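Local coordinates for magnesium-protoporphyrin O-methyltransferase (Synechocystis sp., PDB 4QDK), which transfers a methyl group from S-adenosyl-L-methionine to Mg-protoporphyrin IX, giving the 13-monomethyl ester in chlorophyll biosynthesis, at the interface of chains A and B. Numbering follows the deposited sequence. Chains: chain A/B, Magnesium-protoporphyrin O-methyltransferase.

The interface of chains A and B. Residues chain A 82-83; chain B 211-214, 223.
A:Gln82 lies across B:Thr212 where the end of helix 77-82 of one class I-like SAM-dependent methyltransferase meets strand 207-216 of another copy. The interface as a whole is not an exact two-fold, and this patch contributes 171 Å² of hidden protein surface to it. The structure alone does not show whether the pairing is physiological or comes from the crystal.

Van der Waals contact carries most of the meeting. The A:Gln82 side chain leaves the helix with CG anti to its own carbonyl carbon (chi1 -74°) and stays extended beyond it, which lays the methylenes along the B:Thr212 backbone, CG coming 3.5 Å from the B:Thr212 carbonyl O. The two side chains cross at about a right angle. A long, flexible glutamine suits this place because its aliphatic stem can lie on a strand while its amide at the end stays beside the B:Thr212 hydroxyl. Neighbouring B:Gly213 has no side chain to hold the helix end away, and its carbonyl C comes 3.3 Å from A:Gln82 O. On A:Ala83, the small methyl sits over the flat face of the B:Arg223 guanidinium, CB 3.9 Å from CZ; a short residue lets this broad, flat group come near the backbone. B:Met214 contributes little, the base of its side chain (CB) lying 3.7 Å from A:Gln82 O.

Polar contact across the boundary is slight. B:Thr212 OG1 gives a weak hydrogen bond to the amide oxygen A:Gln82 OE1 at 3.5 Å, the beta-branched residue fitting an extended strand while offering a hydroxyl. NH1 of B:Arg223 also lies 3.4 Å from A:Gln82 O, too loosely placed to be counted as a hydrogen bond, though the guanidinium charge may be mildly attracted to that carbonyl.

Within chain B, B:Arg223 NH1 donates to B:Gly213 O (2.9 Å), tying strand 221-229 to strand 207-216. The donor stands above the carbonyl plane, 66° out of it. This bond should help fix the guanidinium with its face against A:Ala83.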
loop_
_atom_site.group_PDB
_atom_site.type_symbol
_atom_site.label_atom_id
_atom_site.label_comp_id
_atom_site.label_asym_id
_atom_site.label_seq_id
_atom_site.Cartn_x
_atom_site.Cartn_y
_atom_site.Cartn_z
ATOM N N GLN A 82 -0.900 -3.288 4.602
ATOM C CA GLN A 82 0.224 -3.465 3.688
ATOM C C GLN A 82 1.282 -2.396 3.920
ATOM O O GLN A 82 2.477 -2.633 3.731
ATOM C CB GLN A 82 -0.255 -3.410 2.233
ATOM C CG GLN A 82 -0.996 -4.649 1.774
ATOM C CD GLN A 82 -1.533 -4.537 0.361
ATOM O OE1 GLN A 82 -2.069 -3.502 -0.034
ATOM N NE2 GLN A 82 -1.392 -5.610 -0.411
ATOM N N ALA A 83 0.827 -1.217 4.331
ATOM C CA ALA A 83 1.711 -0.087 4.567
ATOM C C ALA A 83 2.220 -0.057 6.009
ATOM O O ALA A 83 2.948 0.857 6.395
ATOM C CB ALA A 83 1.003 1.220 4.217
ATOM N N ARG B 211 -0.186 -5.046 -5.360
ATOM C CA ARG B 211 0.239 -5.330 -3.994
ATOM C C ARG B 211 1.270 -4.310 -3.522
ATOM O O ARG B 211 2.013 -3.744 -4.326
ATOM C CB ARG B 211 0.820 -6.742 -3.889
ATOM C CG ARG B 211 -0.221 -7.844 -3.926
ATOM C CD ARG B 211 0.434 -9.213 -3.975
ATOM N NE ARG B 211 1.152 -9.421 -5.228
ATOM C CZ ARG B 211 1.562 -10.607 -5.665
ATOM N NH1 ARG B 211 1.324 -11.697 -4.949
ATOM N NH2 ARG B 211 2.205 -10.702 -6.821
ATOM N N THR B 212 1.290 -4.059 -2.216
ATOM C CA THR B 212 2.346 -3.256 -1.606
ATOM C C THR B 212 2.810 -3.910 -0.317
ATOM O O THR B 212 2.132 -4.777 0.239
ATOM C CB THR B 212 1.900 -1.810 -1.279
ATOM O OG1 THR B 212 0.970 -1.820 -0.189
ATOM C CG2 THR B 212 1.266 -1.139 -2.487
ATOM N N GLY B 213 3.976 -3.487 0.153
ATOM C CA GLY B 213 4.508 -3.970 1.410
ATOM C C GLY B 213 5.335 -2.892 2.073
ATOM O O GLY B 213 5.590 -1.838 1.488
ATOM N N MET B 214 5.751 -3.153 3.305
ATOM C CA MET B 214 6.575 -2.208 4.040
ATOM C C MET B 214 7.417 -2.941 5.068
ATOM O O MET B 214 6.887 -3.560 5.991
ATOM C CB MET B 214 5.702 -1.162 4.736
ATOM C CG MET B 214 6.482 -0.165 5.577
ATOM S SD MET B 214 7.537 0.917 4.592
ATOM C CE MET B 214 8.500 1.709 5.881
ATOM N N ARG B 223 9.836 0.587 1.590
ATOM C CA ARG B 223 8.488 0.511 1.043
ATOM C C ARG B 223 8.551 -0.235 -0.284
ATOM O O ARG B 223 9.383 0.076 -1.132
ATOM C CB ARG B 223 7.934 1.923 0.834
ATOM C CG ARG B 223 6.529 1.988 0.243
ATOM C CD ARG B 223 5.498 1.399 1.190
ATOM N NE ARG B 223 4.145 1.807 0.825
ATOM C CZ ARG B 223 3.068 1.044 0.972
ATOM N NH1 ARG B 223 3.181 -0.181 1.475
ATOM N NH2 ARG B 223 1.879 1.504 0.609
#